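Local coordinates for protein EXOU (Pseudomonas aeruginosa, PDB 4AKX) that is a cytotoxin of the type III secretion system, probably acting as a patatin-like phospholipase, and forms a heterodimer with its chaperone SpcU, at residues T68-R74 and A445-F451; A535-N539 and A565-A570; L624-V628 and A651-R655. One frame throughout, in Å; residues are numbered along the deposited sequence.

Contact 1 of 3, residues T68-R74 and A445-F451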
# COMPACT_ATOMS: atom_id res chain seq x y z
N THR B 68 -38.79 -13.49 5.33
CA THR B 68 -39.20 -14.86 5.12
C THR B 68 -38.06 -15.74 4.74
O THR B 68 -37.33 -15.43 3.82
CB THR B 68 -40.18 -14.91 3.99
OG1 THR B 68 -41.27 -14.07 4.34
CG2 THR B 68 -40.65 -16.36 3.79
N GLU B 69 -37.90 -16.84 5.45
CA GLU B 69 -36.87 -17.78 5.18
C GLU B 69 -37.44 -19.03 4.48
O GLU B 69 -38.40 -19.67 4.98
CB GLU B 69 -36.15 -18.17 6.47
CG GLU B 69 -35.27 -19.41 6.31
CD GLU B 69 -34.38 -19.69 7.52
OE1 GLU B 69 -34.76 -19.30 8.66
OE2 GLU B 69 -33.30 -20.33 7.32
N LEU B 70 -36.84 -19.36 3.34
CA LEU B 70 -37.17 -20.56 2.58
C LEU B 70 -36.16 -21.69 2.79
O LEU B 70 -34.95 -21.47 2.74
CB LEU B 70 -37.25 -20.21 1.11
CG LEU B 70 -37.39 -21.33 0.10
CD1 LEU B 70 -38.72 -22.02 0.32
CD2 LEU B 70 -37.34 -20.75 -1.31
N GLN B 71 -36.66 -22.89 3.06
CA GLN B 71 -35.81 -24.08 3.11
C GLN B 71 -36.37 -25.16 2.19
O GLN B 71 -37.59 -25.37 2.12
CB GLN B 71 -35.70 -24.61 4.52
CG GLN B 71 -34.50 -25.50 4.75
CD GLN B 71 -34.72 -26.48 5.90
OE1 GLN B 71 -35.39 -26.17 6.89
NE2 GLN B 71 -34.15 -27.66 5.77
N LEU B 72 -35.50 -25.84 1.46
CA LEU B 72 -35.94 -26.62 0.32
C LEU B 72 -34.89 -27.67 0.04
O LEU B 72 -33.70 -27.44 0.26
CB LEU B 72 -36.18 -25.70 -0.86
CG LEU B 72 -36.16 -26.07 -2.34
CD1 LEU B 72 -36.74 -24.93 -3.18
CD2 LEU B 72 -34.75 -26.37 -2.81
N SER B 73 -35.33 -28.84 -0.40
CA SER B 73 -34.44 -29.95 -0.70
C SER B 73 -33.49 -29.59 -1.83
O SER B 73 -33.88 -28.92 -2.79
CB SER B 73 -35.24 -31.19 -1.09
OG SER B 73 -35.89 -30.99 -2.34
N ARG B 74 -32.25 -30.06 -1.72
CA ARG B 74 -31.26 -29.91 -2.79
C ARG B 74 -31.89 -30.23 -4.14
O ARG B 74 -32.72 -31.13 -4.25
CB ARG B 74 -30.05 -30.81 -2.53
CG ARG B 74 -29.17 -30.37 -1.37
CD ARG B 74 -28.49 -29.04 -1.67
NE ARG B 74 -27.53 -29.17 -2.77
CZ ARG B 74 -26.21 -28.96 -2.65
NH1 ARG B 74 -25.68 -28.58 -1.47
NH2 ARG B 74 -25.43 -29.12 -3.71
N ALA B 445 -29.88 -33.26 3.09
CA ALA B 445 -29.38 -31.90 3.21
C ALA B 445 -30.29 -30.93 2.47
O ALA B 445 -31.17 -31.34 1.71
CB ALA B 445 -27.96 -31.81 2.70
N SER B 446 -30.07 -29.64 2.69
CA SER B 446 -31.03 -28.65 2.27
C SER B 446 -30.40 -27.42 1.60
O SER B 446 -29.18 -27.38 1.36
CB SER B 446 -31.88 -28.22 3.46
OG SER B 446 -33.00 -27.46 3.03
N GLU B 447 -31.26 -26.47 1.23
CA GLU B 447 -30.88 -25.14 0.77
C GLU B 447 -31.71 -24.17 1.58
O GLU B 447 -32.89 -24.41 1.81
CB GLU B 447 -31.22 -24.93 -0.70
CG GLU B 447 -30.79 -26.06 -1.62
CD GLU B 447 -30.07 -25.56 -2.86
OE1 GLU B 447 -30.70 -24.79 -3.65
OE2 GLU B 447 -28.88 -25.92 -3.04
N ARG B 448 -31.08 -23.08 2.01
CA ARG B 448 -31.77 -22.00 2.70
C ARG B 448 -31.67 -20.72 1.86
O ARG B 448 -30.62 -20.42 1.30
CB ARG B 448 -31.14 -21.77 4.07
CG ARG B 448 -30.77 -23.05 4.80
CD ARG B 448 -30.57 -22.79 6.28
NE ARG B 448 -30.18 -24.01 7.00
CZ ARG B 448 -31.03 -24.97 7.38
NH1 ARG B 448 -32.33 -24.87 7.09
NH2 ARG B 448 -30.57 -26.03 8.04
N HIS B 449 -32.78 -20.01 1.72
CA HIS B 449 -32.77 -18.71 1.06
C HIS B 449 -33.59 -17.76 1.86
O HIS B 449 -34.68 -18.11 2.33
CB HIS B 449 -33.33 -18.80 -0.33
CG HIS B 449 -32.55 -19.70 -1.26
ND1 HIS B 449 -31.77 -19.22 -2.25
CD2 HIS B 449 -32.49 -21.09 -1.34
CE1 HIS B 449 -31.22 -20.25 -2.92
NE2 HIS B 449 -31.66 -21.39 -2.37
N THR B 450 -33.08 -16.56 2.03
CA THR B 450 -33.71 -15.63 2.92
C THR B 450 -34.22 -14.51 2.07
O THR B 450 -33.54 -14.07 1.16
CB THR B 450 -32.69 -15.11 3.93
OG1 THR B 450 -32.25 -16.20 4.76
CG2 THR B 450 -33.31 -14.05 4.80
N PHE B 451 -35.45 -14.11 2.29
CA PHE B 451 -36.01 -13.00 1.51
C PHE B 451 -36.53 -11.92 2.42
O PHE B 451 -36.57 -12.09 3.65
CB PHE B 451 -37.11 -13.48 0.56
CG PHE B 451 -36.67 -14.57 -0.35
CD1 PHE B 451 -36.68 -15.90 0.07
CD2 PHE B 451 -36.23 -14.28 -1.60
CE1 PHE B 451 -36.22 -16.91 -0.76
CE2 PHE B 451 -35.80 -15.27 -2.44
CZ PHE B 451 -35.79 -16.60 -2.03
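L72 O takes two donors from the neighbouring strand: the backbone N of E447 at 2.8 Å and the hydroxyl OG of S446 at 2.9 Å. The amide arrives nearly along the C=O axis, whereas the hydroxyl sits above the carbonyl plane, 62° out of it, so the two donors use different parts of the oxygen. S446 OG is itself an acceptor: Q71 NE2 reaches it at 3.0 Å, with OG in the amide plane. A first torsion of -168° sets this serine hydroxyl opposite its own backbone N, where it can bridge the Q71 side chain and the L72 carbonyl. The Q71 chain is extended and runs side by side with R448; its amide plane is turned steeply from the guanidinium, and Q71 OE1 lies at the guanidinium edge without a hydrogen bond.

Just beyond the S73-S446 pair, R74 bends at chi2 and chi3 and crosses E447 at about a right angle. E447 OE2 lies over one face of the guanidinium, 3.5 Å from R74 NE, which makes an ion pair by charge alone, since no N-H points at it. R340 also pairs with this carboxylate, and D343 is the stronger partner of R74. On the face carrying L70, CB of that leucine touches the edge of the F451 ring at CE1, 3.9 Å away.

In the middle of the pairing the backbone bonds are straight: L70 and H449 exchange both N-H...O bonds, L70 N to H449 O measuring 2.7 Å, and the strand directions lie 158° apart. This is antiparallel pairing in which strand 446-451, distant in sequence, joins strand 68-73, itself paired with 58-63, in a curled or branched antiparallel sheet.

Contact 2 of 3, residues A535-N539 and A565-A570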
# COMPACT_ATOMS: atom_id res chain seq x y z
N ALA B 535 -39.81 -9.01 -16.10
CA ALA B 535 -38.76 -8.84 -17.09
C ALA B 535 -37.96 -10.16 -17.36
O ALA B 535 -37.85 -10.62 -18.53
CB ALA B 535 -37.83 -7.72 -16.68
N ALA B 536 -37.45 -10.79 -16.30
CA ALA B 536 -36.72 -12.03 -16.47
C ALA B 536 -37.54 -13.07 -17.24
O ALA B 536 -37.00 -13.73 -18.14
CB ALA B 536 -36.28 -12.58 -15.13
N GLU B 537 -38.84 -13.18 -16.93
CA GLU B 537 -39.70 -14.16 -17.63
C GLU B 537 -39.72 -13.88 -19.10
O GLU B 537 -39.79 -14.77 -19.93
CB GLU B 537 -41.14 -14.12 -17.11
CG GLU B 537 -41.37 -14.75 -15.74
CD GLU B 537 -40.68 -16.10 -15.57
OE1 GLU B 537 -40.76 -16.96 -16.48
OE2 GLU B 537 -40.06 -16.30 -14.52
N LEU B 538 -39.64 -12.62 -19.45
CA LEU B 538 -39.72 -12.28 -20.83
C LEU B 538 -38.36 -12.41 -21.52
O LEU B 538 -38.22 -12.01 -22.66
CB LEU B 538 -40.24 -10.88 -20.91
CG LEU B 538 -40.88 -10.34 -22.14
CD1 LEU B 538 -42.08 -11.17 -22.51
CD2 LEU B 538 -41.34 -8.99 -21.66
N ASN B 539 -37.36 -12.95 -20.82
CA ASN B 539 -36.01 -13.05 -21.36
C ASN B 539 -35.55 -14.45 -21.64
O ASN B 539 -34.53 -14.64 -22.26
CB ASN B 539 -35.00 -12.40 -20.44
CG ASN B 539 -34.77 -10.93 -20.76
OD1 ASN B 539 -33.74 -10.57 -21.29
ND2 ASN B 539 -35.72 -10.08 -20.41
N ALA B 565 -38.13 -2.62 -18.70
CA ALA B 565 -37.28 -3.50 -17.89
C ALA B 565 -36.62 -4.64 -18.71
O ALA B 565 -35.40 -4.79 -18.72
CB ALA B 565 -38.08 -4.09 -16.75
N ALA B 566 -37.46 -5.43 -19.39
CA ALA B 566 -37.03 -6.57 -20.15
C ALA B 566 -35.89 -6.20 -21.13
O ALA B 566 -34.90 -6.92 -21.29
CB ALA B 566 -38.22 -7.11 -20.90
N LEU B 567 -36.03 -5.07 -21.79
CA LEU B 567 -35.06 -4.65 -22.71
C LEU B 567 -33.76 -4.36 -21.94
O LEU B 567 -32.70 -4.76 -22.39
CB LEU B 567 -35.57 -3.42 -23.47
CG LEU B 567 -36.62 -3.61 -24.56
CD1 LEU B 567 -37.09 -2.29 -25.14
CD2 LEU B 567 -36.11 -4.50 -25.68
N ALA B 568 -33.84 -3.70 -20.80
CA ALA B 568 -32.61 -3.36 -20.08
C ALA B 568 -31.94 -4.65 -19.64
O ALA B 568 -30.73 -4.85 -19.79
CB ALA B 568 -32.89 -2.47 -18.88
N GLU B 569 -32.75 -5.55 -19.12
CA GLU B 569 -32.27 -6.84 -18.70
C GLU B 569 -31.56 -7.56 -19.85
O GLU B 569 -30.50 -8.14 -19.68
CB GLU B 569 -33.45 -7.68 -18.24
CG GLU B 569 -33.15 -9.14 -18.05
CD GLU B 569 -32.10 -9.39 -16.98
OE1 GLU B 569 -31.72 -8.42 -16.22
OE2 GLU B 569 -31.63 -10.56 -16.90
N ALA B 570 -32.15 -7.50 -21.03
CA ALA B 570 -31.51 -8.10 -22.19
C ALA B 570 -30.11 -7.59 -22.43
O ALA B 570 -29.21 -8.38 -22.64
CB ALA B 570 -32.36 -7.94 -23.44
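The end of helix 528-537 meets the early turns of the long helix 561-591 here, within the middle helical domain of the ExoU toxin family. A535 CB points at the other helix and lies 3.6 Å from A565 CB, and the same methyl is 3.6 Å from A566 N. The CA atoms of A535 and A566 are 4.2 Å apart, a spacing that small alanine side chains permit.

L538 is the first residue to leave helical backbone angles, and its CD2 methyl rests 3.7 Å from A566 CB. F491 and L494 of helix 474-502 touch the same leucine, so this residue just past the helix end packs among helices 528-537, 561-591 and 474-502. The next residue, N539, turns its amide across the helix end. Its ND2 donates to A535 O at 2.9 Å, lying above that carbonyl's plane while the oxygen stays close to the amide plane of N539. A second, weak bond runs from N539 ND2 to A566 O at 3.4 Å, although its angle of 167° is nearly straight. One nitrogen thus links carbonyls of both helices, which should limit rotation of the amide.

E569 passes obliquely beside N539, its CG 3.6 Å from N539 OD1 and the amide and carboxylate planes 76° apart. With chi2 at 62° the chain bends, and the carboxylate pairs with R572 and R573 of its own helix.

Contact 3 of 3, residues L624-V628 and A651-R655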
# COMPACT_ATOMS: atom_id res chain seq x y z
N LEU B 624 -10.28 -3.81 -20.15
CA LEU B 624 -9.21 -4.06 -21.10
C LEU B 624 -8.15 -2.97 -21.07
O LEU B 624 -6.96 -3.27 -21.18
CB LEU B 624 -9.80 -4.19 -22.51
CG LEU B 624 -11.06 -5.07 -22.67
CD1 LEU B 624 -11.99 -4.52 -23.75
CD2 LEU B 624 -10.73 -6.52 -22.97
N ASN B 625 -8.55 -1.72 -20.90
CA ASN B 625 -7.53 -0.68 -20.86
C ASN B 625 -6.64 -0.86 -19.65
O ASN B 625 -5.41 -0.67 -19.75
CB ASN B 625 -8.12 0.71 -20.86
CG ASN B 625 -8.98 0.97 -22.05
OD1 ASN B 625 -8.53 0.92 -23.19
ND2 ASN B 625 -10.26 1.25 -21.80
N ASP B 626 -7.24 -1.26 -18.51
CA ASP B 626 -6.44 -1.46 -17.29
C ASP B 626 -5.27 -2.41 -17.59
O ASP B 626 -4.11 -2.09 -17.30
CB ASP B 626 -7.29 -1.94 -16.12
CG ASP B 626 -8.03 -0.78 -15.40
OD1 ASP B 626 -7.98 0.39 -15.87
OD2 ASP B 626 -8.67 -1.05 -14.35
N ILE B 627 -5.60 -3.47 -18.31
CA ILE B 627 -4.63 -4.40 -18.89
C ILE B 627 -3.62 -3.81 -19.89
O ILE B 627 -2.42 -4.00 -19.75
CB ILE B 627 -5.37 -5.58 -19.51
CG1 ILE B 627 -6.04 -6.35 -18.40
CG2 ILE B 627 -4.42 -6.50 -20.25
CD1 ILE B 627 -6.79 -7.56 -18.88
N VAL B 628 -4.09 -3.15 -20.94
CA VAL B 628 -3.14 -2.51 -21.85
C VAL B 628 -2.18 -1.61 -21.07
O VAL B 628 -0.99 -1.63 -21.33
CB VAL B 628 -3.85 -1.71 -22.95
CG1 VAL B 628 -2.90 -0.70 -23.58
CG2 VAL B 628 -4.42 -2.64 -24.00
N ALA B 651 -6.13 -8.19 -26.10
CA ALA B 651 -7.04 -7.23 -25.50
C ALA B 651 -7.35 -6.09 -26.48
O ALA B 651 -8.51 -5.81 -26.76
CB ALA B 651 -6.50 -6.70 -24.18
N LYS B 652 -6.32 -5.48 -27.05
CA LYS B 652 -6.55 -4.41 -28.01
C LYS B 652 -7.62 -4.85 -29.02
O LYS B 652 -8.57 -4.11 -29.31
CB LYS B 652 -5.25 -4.01 -28.71
CG LYS B 652 -4.36 -3.12 -27.85
CD LYS B 652 -2.98 -2.96 -28.46
CE LYS B 652 -2.18 -1.87 -27.76
NZ LYS B 652 -1.07 -1.36 -28.62
N ALA B 653 -7.51 -6.08 -29.49
CA ALA B 653 -8.43 -6.58 -30.49
C ALA B 653 -9.89 -6.59 -29.99
O ALA B 653 -10.81 -6.27 -30.74
CB ALA B 653 -8.00 -7.97 -30.95
N TRP B 654 -10.09 -6.97 -28.74
CA TRP B 654 -11.43 -6.99 -28.17
C TRP B 654 -11.98 -5.61 -28.00
O TRP B 654 -13.16 -5.38 -28.20
CB TRP B 654 -11.47 -7.78 -26.86
CG TRP B 654 -11.89 -9.20 -27.11
CD1 TRP B 654 -11.08 -10.30 -27.38
CD2 TRP B 654 -13.26 -9.68 -27.25
NE1 TRP B 654 -11.84 -11.41 -27.64
CE2 TRP B 654 -13.16 -11.10 -27.59
CE3 TRP B 654 -14.51 -9.10 -27.13
CZ2 TRP B 654 -14.29 -11.89 -27.78
CZ3 TRP B 654 -15.64 -9.90 -27.31
CH2 TRP B 654 -15.53 -11.27 -27.64
N ARG B 655 -11.11 -4.67 -27.70
CA ARG B 655 -11.53 -3.32 -27.36
C ARG B 655 -12.11 -2.57 -28.56
O ARG B 655 -13.01 -1.73 -28.39
CB ARG B 655 -10.33 -2.56 -26.81
CG ARG B 655 -10.65 -1.20 -26.24
CD ARG B 655 -9.35 -0.54 -25.82
NE ARG B 655 -8.54 -0.19 -26.99
CZ ARG B 655 -7.24 0.13 -26.95
NH1 ARG B 655 -6.57 0.13 -25.80
NH2 ARG B 655 -6.61 0.44 -28.08
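L624 meets the opposite helix with both of its methyls. CD1 of L624 lies 3.8 Å from R655 CA and runs along the start of that arginine's chain, the two side chains sliding past each other in opposite directions. The other branch, L624 CD2, faces W654 CB at 4.2 Å and, a little farther off, the methyl of A651. I627 reaches the same alanine through CG2, so A651 CB is met by two hydrophobic side chains.

One turn along, V628 places CG2 against the aliphatic part of K652, 3.9 Å from its CG, and equally near R655 NH1. The R655 chain leaves its helix extended, with CG opposite the backbone N, then bends at chi3 (69°). That bend carries the guanidinium back across N625 and V628. The N625 and R655 side chains cross at about a right angle, yet their amide and guanidinium planes are only 27° apart. R655 NH1 donates a weak, bent bond to N625 OD1, 3.4 Å long.

The pairing is an antiparallel helix pair in the C-terminal domain of the ExoU toxin family, joining helices 617-630 and 646-656. The short axes run 148° apart in direction and approach to 9.6 Å, a separation bridged by leucine, valine and arginine chains.

In the next shell, helix 561-591 backs both partners: I587 touches I627, while I578, I582 and E585 meet W654, whose indole leads away from L624. On another side of helix 617-630, D626 forms a salt bridge with R606, accepts from Q610 and packs against S51 of the chaperone SpcU.

Overall arrangement
The three contacts follow one another along the chain and none touches another. Contact 1 and contact 2 have centres 26 Å apart, with nearest atoms about 13 Å apart; contacts 2 and 3 are similarly spaced, at 29 Å between centres and about 14 Å between nearest atoms. Contacts 1 and 3 are farthest apart, 41 Å between centres. Helix 561-591 connects the two helical contacts: residues 565-570 near its start belong to contact 2, and I578, I582, E585 and I587 farther along pack against contact 3. The segments of contact 1 have 370 residues between them, an interval that contains the patatin-like phospholipase region with a possible GxSxG nucleophile elbow around S115.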